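Local structure of hypothetical protein PA3352 (Pseudomonas aeruginosa, 2FUP) at residues A13-H18 against R60-I65; A19-Q24 against Q49-Q54. The protein probably acts in flagellum assembly as an export chaperone of the FlgN family, whose relatives escort hook-associated proteins. All coordinates share one frame; numbering follows the deposited sequence.

Interaction 1: residues A13-H18 against R60-I65; sequences AEDIGH and RARAEI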
ATOM      1  N   ALA A  13       4.760  -8.486  -2.114  1.00 19.39           N
ATOM      2  CA  ALA A  13       4.757  -9.134  -0.781  1.00 20.57           C
ATOM      3  C   ALA A  13       5.122  -8.114   0.291  1.00 19.72           C
ATOM      4  O   ALA A  13       4.487  -8.040   1.331  1.00 20.37           O
ATOM      5  CB  ALA A  13       5.750 -10.322  -0.750  1.00 24.62           C
ATOM      6  N   GLU A  14       6.157  -7.341   0.058  1.00 18.62           N
ATOM      7  CA  GLU A  14       6.549  -6.325   1.023  1.00 19.42           C
ATOM      8  C   GLU A  14       5.439  -5.311   1.256  1.00 20.16           C
ATOM      9  O   GLU A  14       5.119  -4.963   2.392  1.00 19.12           O
ATOM     10  CB  GLU A  14       7.775  -5.559   0.524  1.00 22.86           C
ATOM     11  CG  GLU A  14       9.047  -6.363   0.509  1.00 25.04           C
ATOM     12  CD  GLU A  14      10.292  -5.601   0.027  1.00 34.34           C
ATOM     13  OE1 GLU A  14      10.194  -4.342  -0.164  1.00 38.81           O
ATOM     14  OE2 GLU A  14      11.364  -6.282  -0.132  1.00 42.13           O
ATOM     15  N   ASP A  15       4.786  -4.889   0.183  1.00 18.07           N
ATOM     16  CA  ASP A  15       3.760  -3.861   0.326  0.50 17.27           C
ATOM     17  C   ASP A  15       2.501  -4.374   0.993  1.00 18.28           C
ATOM     18  O   ASP A  15       1.848  -3.624   1.726  1.00 19.40           O
ATOM     19  CB  ASP A  15       3.486  -3.147  -1.011  0.50 17.40           C
ATOM     20  CG  ASP A  15       4.528  -2.107  -1.312  0.50 20.71           C
ATOM     21  OD1 ASP A  15       4.364  -1.287  -2.236  0.50 24.18           O
ATOM     22  OD2 ASP A  15       5.404  -2.012  -0.494  0.50 16.81           O
ATOM     23  N   ILE A  16       2.130  -5.632   0.777  1.00 17.64           N
ATOM     24  CA  ILE A  16       0.990  -6.246   1.521  1.00 19.48           C
ATOM     25  C   ILE A  16       1.290  -6.198   3.048  1.00 18.56           C
ATOM     26  O   ILE A  16       0.446  -5.842   3.860  1.00 19.78           O
ATOM     27  CB  ILE A  16       0.654  -7.633   0.999  1.00 19.85           C
ATOM     28  CG1 ILE A  16      -0.072  -7.512  -0.350  1.00 20.98           C
ATOM     29  CG2 ILE A  16      -0.223  -8.359   1.989  1.00 22.16           C
ATOM     30  CD1 ILE A  16       0.015  -8.735  -1.182  1.00 22.09           C
ATOM     31  N   GLY A  17       2.522  -6.525   3.410  1.00 18.84           N
ATOM     32  CA  GLY A  17       2.913  -6.475   4.842  1.00 19.94           C
ATOM     33  C   GLY A  17       2.795  -5.052   5.322  1.00 18.93           C
ATOM     34  O   GLY A  17       2.287  -4.823   6.418  1.00 20.67           O
ATOM     35  N   HIS A  18       3.348  -4.102   4.566  1.00 18.25           N
ATOM     36  CA  HIS A  18       3.307  -2.716   5.045  0.50 15.49           C
ATOM     37  C   HIS A  18       1.873  -2.162   5.081  1.00 17.06           C
ATOM     38  O   HIS A  18       1.551  -1.398   5.989  1.00 18.67           O
ATOM     39  CB  HIS A  18       4.227  -1.815   4.237  0.50 14.43           C
ATOM     40  CG  HIS A  18       5.643  -2.260   4.236  0.50 18.80           C
ATOM     41  ND1 HIS A  18       6.264  -2.777   5.347  0.50 19.94           N
ATOM     42  CD2 HIS A  18       6.566  -2.241   3.250  0.50 17.87           C
ATOM     43  CE1 HIS A  18       7.535  -3.039   5.044  0.50 20.56           C
ATOM     44  NE2 HIS A  18       7.726  -2.767   3.764  0.50 23.00           N
ATOM     45  N   ARG A  60       6.489   3.190  -6.728  1.00 17.10           N
ATOM     46  CA  ARG A  60       7.311   3.717  -7.834  1.00 16.51           C
ATOM     47  C   ARG A  60       8.131   2.614  -8.459  1.00 16.54           C
ATOM     48  O   ARG A  60       8.386   2.655  -9.679  1.00 16.75           O
ATOM     49  CB  ARG A  60       8.179   4.896  -7.466  1.00 16.68           C
ATOM     50  CG  ARG A  60       7.339   6.178  -7.239  1.00 17.21           C
ATOM     51  CD  ARG A  60       8.240   7.345  -7.066  1.00 24.98           C
ATOM     52  NE  ARG A  60       7.579   8.612  -7.333  1.00 31.67           N
ATOM     53  CZ  ARG A  60       7.984   9.783  -6.831  1.00 40.80           C
ATOM     54  NH1 ARG A  60       8.955   9.821  -5.923  1.00 37.05           N
ATOM     55  NH2 ARG A  60       7.355  10.914  -7.158  1.00 39.50           N
ATOM     56  N   ALA A  61       8.580   1.658  -7.655  1.00 17.22           N
ATOM     57  CA  ALA A  61       9.376   0.517  -8.166  1.00 15.64           C
ATOM     58  C   ALA A  61       8.502  -0.347  -9.048  1.00 16.82           C
ATOM     59  O   ALA A  61       8.895  -0.732 -10.155  1.00 18.43           O
ATOM     60  CB  ALA A  61       9.950  -0.243  -7.033  1.00 16.30           C
ATOM     61  N   ARG A  62       7.299  -0.701  -8.544  1.00 17.34           N
ATOM     62  CA  ARG A  62       6.406  -1.537  -9.354  1.00 19.28           C
ATOM     63  C   ARG A  62       6.040  -0.846 -10.672  1.00 16.90           C
ATOM     64  O   ARG A  62       5.991  -1.465 -11.761  1.00 18.51           O
ATOM     65  CB  ARG A  62       5.110  -1.889  -8.606  1.00 17.93           C
ATOM     66  CG  ARG A  62       5.463  -2.796  -7.441  0.50 18.34           C
ATOM     67  CD  ARG A  62       4.226  -3.558  -7.010  0.50 17.33           C
ATOM     68  NE  ARG A  62       3.270  -2.536  -6.632  0.50 20.08           N
ATOM     69  CZ  ARG A  62       3.302  -1.930  -5.457  0.50 14.38           C
ATOM     70  NH1 ARG A  62       4.112  -2.360  -4.520  0.50 24.60           N
ATOM     71  NH2 ARG A  62       2.502  -0.939  -5.201  0.50 19.16           N
ATOM     72  N   ALA A  63       5.767   0.467 -10.592  1.00 18.20           N
ATOM     73  CA  ALA A  63       5.399   1.227 -11.799  1.00 17.62           C
ATOM     74  C   ALA A  63       6.558   1.193 -12.811  1.00 17.34           C
ATOM     75  O   ALA A  63       6.331   1.056 -14.034  1.00 19.31           O
ATOM     76  CB  ALA A  63       5.064   2.721 -11.451  1.00 17.81           C
ATOM     77  N   GLU A  64       7.814   1.340 -12.310  1.00 16.69           N
ATOM     78  CA  GLU A  64       8.966   1.342 -13.196  1.00 16.34           C
ATOM     79  C   GLU A  64       9.174  -0.010 -13.880  1.00 16.34           C
ATOM     80  O   GLU A  64       9.489  -0.079 -15.071  1.00 17.76           O
ATOM     81  CB  GLU A  64      10.226   1.794 -12.454  1.00 15.91           C
ATOM     82  CG  GLU A  64      11.511   1.927 -13.307  1.00 18.36           C
ATOM     83  CD  GLU A  64      11.446   2.919 -14.466  1.00 21.22           C
ATOM     84  OE1 GLU A  64      10.642   3.869 -14.348  1.00 18.33           O
ATOM     85  OE2 GLU A  64      12.242   2.768 -15.475  1.00 18.46           O
ATOM     86  N   ILE A  65       8.942  -1.101 -13.151  1.00 16.87           N
ATOM     87  CA  ILE A  65       9.072  -2.405 -13.731  1.00 17.41           C
ATOM     88  C   ILE A  65       8.051  -2.535 -14.863  1.00 16.69           C
ATOM     89  O   ILE A  65       8.367  -3.049 -15.961  1.00 18.87           O
ATOM     90  CB  ILE A  65       8.925  -3.489 -12.632  1.00 17.67           C
ATOM     91  CG1 ILE A  65      10.143  -3.436 -11.727  1.00 19.19           C
ATOM     92  CG2 ILE A  65       8.702  -4.829 -13.250  1.00 19.74           C
ATOM     93  CD1 ILE A  65      10.038  -4.285 -10.496  1.00 20.69           C
TER
HETATM   94  O   HOH W   1       2.743   0.647  -2.697  1.00 22.90           O
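Arg62 and Asp15 reach toward each other from opposite directions and join in a single salt bridge, spanning 10.3 Å between their CA atoms. The bond is one-armed: Arg62 NH1 gives a nearly straight hydrogen bond to Asp15 OD1, 2.5 Å long with an angle of 172° at the hydrogen. That length is doubtful in detail, since both side chains are modelled in two conformers and this is one of them. The oxygen lies in the guanidinium plane, but the donor comes to it from above the carboxylate plane, and the two flat groups stand 81° apart instead of facing each other as a two-bond pair. The arginine chain is extended as far as CD and then bends at chi3 (-60°), which sets the guanidinium off to one side with NH1 facing Asp15.

Water completes the polar contact. One molecule donates to Asp15 OD1 at 2.6 Å and accepts from Arg62 NH2 at 3.0 Å; in this conformer OD1 would receive two hydrogen bonds, and both terminal nitrogens of Arg62 are linked to it, directly or through the water. The other carboxylate oxygen, OD2, accepts a bond from Asn58.

The two helices, 7-34 and 39-68, form the first hairpin of the antiparallel helical bundle of this FlgN-family protein, and here the pair of charges spans the gap between them.

Apolar contacts flank the bridge. Leu8 and Phe12 of helix 7-34 and Leu98 of helix 88-114 pack on Arg62, while Leu55 lies against Asp15. A methylpentanediol molecule, probably from the crystallisation liquor, lies near the Arg62 side chain.

Interaction 2: residues A19-Q24 against Q49-Q54; sequences ANQLLQ and QPLMQQ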
ATOM      1  N   ALA A  19       1.035  -2.506   4.108  1.00 17.20           N
ATOM      2  CA  ALA A  19      -0.340  -2.051   4.098  1.00 16.91           C
ATOM      3  C   ALA A  19      -1.124  -2.654   5.249  1.00 18.66           C
ATOM      4  O   ALA A  19      -1.927  -1.992   5.859  1.00 18.75           O
ATOM      5  CB  ALA A  19      -0.995  -2.364   2.779  1.00 20.22           C
ATOM      6  N   ASN A  20      -0.900  -3.927   5.547  1.00 17.35           N
ATOM      7  CA  ASN A  20      -1.528  -4.501   6.746  1.00 18.65           C
ATOM      8  C   ASN A  20      -1.085  -3.749   8.020  1.00 18.52           C
ATOM      9  O   ASN A  20      -1.926  -3.452   8.868  1.00 20.23           O
ATOM     10  CB  ASN A  20      -1.162  -5.966   6.868  1.00 20.77           C
ATOM     11  CG  ASN A  20      -2.102  -6.862   6.114  1.00 27.40           C
ATOM     12  OD1 ASN A  20      -3.318  -6.776   6.276  1.00 31.22           O
ATOM     13  ND2 ASN A  20      -1.537  -7.789   5.325  1.00 29.23           N
ATOM     14  N   GLN A  21       0.208  -3.463   8.131  1.00 18.70           N
ATOM     15  CA  GLN A  21       0.674  -2.775   9.311  1.00 17.78           C
ATOM     16  C   GLN A  21       0.046  -1.377   9.367  1.00 17.82           C
ATOM     17  O   GLN A  21      -0.328  -0.890  10.442  1.00 18.68           O
ATOM     18  CB  GLN A  21       2.184  -2.790   9.419  0.50 19.40           C
ATOM     19  CG  GLN A  21       2.650  -4.199   9.795  0.50 16.59           C
ATOM     20  CD  GLN A  21       4.032  -4.206  10.385  0.50 32.54           C
ATOM     21  OE1 GLN A  21       4.878  -3.439   9.962  0.50 24.58           O
ATOM     22  NE2 GLN A  21       4.266  -5.060  11.393  0.50 39.37           N
ATOM     23  N   LEU A  22      -0.024  -0.697   8.224  1.00 16.11           N
ATOM     24  CA  LEU A  22      -0.631   0.654   8.180  1.00 16.76           C
ATOM     25  C   LEU A  22      -2.096   0.612   8.642  1.00 15.88           C
ATOM     26  O   LEU A  22      -2.530   1.389   9.473  1.00 17.64           O
ATOM     27  CB  LEU A  22      -0.488   1.244   6.760  1.00 18.08           C
ATOM     28  CG  LEU A  22      -0.991   2.663   6.618  1.00 18.43           C
ATOM     29  CD1 LEU A  22      -0.301   3.625   7.527  1.00 17.78           C
ATOM     30  CD2 LEU A  22      -0.855   3.129   5.158  1.00 19.41           C
ATOM     31  N   LEU A  23      -2.838  -0.370   8.114  1.00 16.70           N
ATOM     32  CA  LEU A  23      -4.249  -0.488   8.476  1.00 15.93           C
ATOM     33  C   LEU A  23      -4.381  -0.673   9.996  1.00 16.59           C
ATOM     34  O   LEU A  23      -5.270  -0.113  10.626  1.00 16.96           O
ATOM     35  CB  LEU A  23      -4.856  -1.642   7.683  1.00 20.63           C
ATOM     36  CG  LEU A  23      -6.329  -1.852   7.836  1.00 20.87           C
ATOM     37  CD1 LEU A  23      -7.139  -0.624   7.445  1.00 20.99           C
ATOM     38  CD2 LEU A  23      -6.758  -3.126   7.050  1.00 22.42           C
ATOM     39  N   GLN A  24      -3.546  -1.539  10.571  1.00 16.38           N
ATOM     40  CA  GLN A  24      -3.573  -1.759  12.005  1.00 15.36           C
ATOM     41  C   GLN A  24      -3.260  -0.469  12.821  1.00 15.24           C
ATOM     42  O   GLN A  24      -3.900  -0.148  13.816  1.00 16.29           O
ATOM     43  CB  GLN A  24      -2.589  -2.839  12.355  1.00 17.75           C
ATOM     44  CG  GLN A  24      -3.081  -4.211  11.880  1.00 21.31           C
ATOM     45  CD  GLN A  24      -2.044  -5.302  11.874  1.00 33.13           C
ATOM     46  OE1 GLN A  24      -1.176  -5.331  12.725  1.00 38.70           O
ATOM     47  NE2 GLN A  24      -2.182  -6.264  10.938  1.00 32.04           N
ATOM     48  N   GLN A  49       5.048   6.753   9.488  1.00 32.47           N
ATOM     49  CA  GLN A  49       6.007   7.406   8.553  1.00 35.11           C
ATOM     50  C   GLN A  49       6.835   6.420   7.741  1.00 32.15           C
ATOM     51  O   GLN A  49       6.779   6.444   6.506  1.00 35.20           O
ATOM     52  CB  GLN A  49       6.941   8.402   9.281  1.00 38.11           C
ATOM     53  CG  GLN A  49       6.278   9.615   9.911  1.00 46.10           C
ATOM     54  CD  GLN A  49       5.154  10.160   9.086  1.00 53.97           C
ATOM     55  OE1 GLN A  49       3.988  10.100   9.476  1.00 61.12           O
ATOM     56  NE2 GLN A  49       5.490  10.670   7.915  1.00 63.94           N
ATOM     57  N   PRO A  50       7.595   5.550   8.397  1.00 31.52           N
ATOM     58  CA  PRO A  50       8.392   4.647   7.552  1.00 32.74           C
ATOM     59  C   PRO A  50       7.548   3.772   6.620  1.00 33.86           C
ATOM     60  O   PRO A  50       8.029   3.349   5.571  1.00 32.38           O
ATOM     61  CB  PRO A  50       9.145   3.787   8.547  1.00 33.02           C
ATOM     62  CG  PRO A  50       8.416   4.008   9.894  1.00 29.28           C
ATOM     63  CD  PRO A  50       7.858   5.358   9.834  1.00 29.62           C
ATOM     64  N   LEU A  51       6.309   3.483   6.991  1.00 29.12           N
ATOM     65  CA  LEU A  51       5.485   2.621   6.160  1.00 25.86           C
ATOM     66  C   LEU A  51       5.045   3.348   4.912  1.00 27.85           C
ATOM     67  O   LEU A  51       4.959   2.779   3.827  1.00 25.06           O
ATOM     68  CB  LEU A  51       4.219   2.119   6.932  1.00 21.87           C
ATOM     69  CG  LEU A  51       4.580   1.180   8.054  1.00 23.10           C
ATOM     70  CD1 LEU A  51       3.306   0.896   8.853  1.00 23.18           C
ATOM     71  CD2 LEU A  51       5.220  -0.090   7.564  1.00 27.20           C
HETATM   72  N   MSE A  52       4.706   4.611   5.065  1.00 28.04           N
HETATM   73  CA  MSE A  52       4.158   5.369   3.955  1.00 33.66           C
HETATM   74  C   MSE A  52       5.291   5.651   2.946  1.00 31.06           C
HETATM   75  O   MSE A  52       5.084   5.615   1.718  1.00 28.76           O
HETATM   76  CB  MSE A  52       3.560   6.651   4.497  1.00 35.96           C
HETATM   77  CG  MSE A  52       2.393   6.380   5.394  1.00 42.64           C
HETATM   78 SE   MSE A  52       1.784   8.012   6.197  0.75 52.19          SE
HETATM   79  CE  MSE A  52       3.328   8.587   7.091  1.00 49.61           C
ATOM     80  N   GLN A  53       6.472   5.875   3.493  1.00 28.64           N
ATOM     81  CA  GLN A  53       7.677   6.040   2.641  1.00 25.52           C
ATOM     82  C   GLN A  53       7.953   4.772   1.846  1.00 25.58           C
ATOM     83  O   GLN A  53       8.243   4.819   0.607  1.00 22.66           O
ATOM     84  CB  GLN A  53       8.911   6.304   3.491  1.00 29.67           C
ATOM     85  N   GLN A  54       7.902   3.633   2.527  1.00 23.06           N
ATOM     86  CA  GLN A  54       8.142   2.370   1.880  1.00 22.94           C
ATOM     87  C   GLN A  54       7.060   2.115   0.859  1.00 21.73           C
ATOM     88  O   GLN A  54       7.339   1.641  -0.259  1.00 22.33           O
ATOM     89  CB  GLN A  54       8.259   1.162   2.849  1.00 24.15           C
ATOM     90  CG  GLN A  54       9.507   1.216   3.744  1.00 25.48           C
ATOM     91  CD  GLN A  54       9.412   0.363   4.984  1.00 28.64           C
ATOM     92  OE1 GLN A  54       8.466   0.511   5.795  1.00 35.93           O
ATOM     93  NE2 GLN A  54      10.320  -0.593   5.105  1.00 41.88           N
TER
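Leu51 and Leu22 mark the closest approach of the two backbones, with their CA atoms 6.7 Å apart, and contacts spread from this pair along helix 39-68. At the start of segment 49-54, Gln49 points away from residues 19-24 and lies against Ser122, while its carbonyl oxygen accepts the backbone bond from Gln53. Pro50 follows with no amide hydrogen to give, and the helix is kinked where its nitrogen makes no bond to the preceding turn.

Leu51 then carries most of the contact. CD1 stands anti to CA (chi2 173°), which carries this methyl out towards helix 7-34 until it reaches the opposing backbone: Leu51 CD1 lies 3.7 Å from Leu22 N. The same methyl is 3.9 Å from Gln21 CB, so it touches the Gln21 chain near its root, the two side chains crossing at about a right angle. Leu22 CB, 4.3 Å from Leu51 CD1, continues the same contact past the backbone nitrogen.

Met52, present as selenomethionine, meets the end of Leu22: chi1 of -176° sends the leucine branch away from its own nitrogen, and Leu22 CD1 comes within 4.4 Å of Met52 CG. Ser122 and Leu126 of helix 121-130 also pack on Met52. At the end of the segment Gln54 returns a backbone bond to Pro50 O and lies beside His18.

Leu51 thus sits among His18, Gln21, Leu22 and Leu25, and Leu22 among Lys48, Leu51, Met52 and Leu55, each set spaced i, i+3, i+4, i+7 along the facing helix. With the axes of the short segments 9.8 Å apart and their N-to-C directions at 142°, this mutual insertion has the residue pattern of knobs-into-holes packing in an antiparallel helical hairpin.

Both interactions join helix 7-34 to helix 39-68, and their centres lie about 12 Å apart along the hairpin. Because the helices run antiparallel, residues 19-24 and 49-54 of interaction 2 are nested inside the loop closed by residues 13-18 and 60-65 of interaction 1: the pair closer in sequence lies nearer the turn. His18, on the first segment of interaction 1, reaches across to the second segment of interaction 2, so the two contacts adjoin. The interface changes in character along its length, from leucine packing in interaction 2 to a water-assisted charge pair in interaction 1. Helix 88-114 packs beside both, as expected for one continuous elongated bundle.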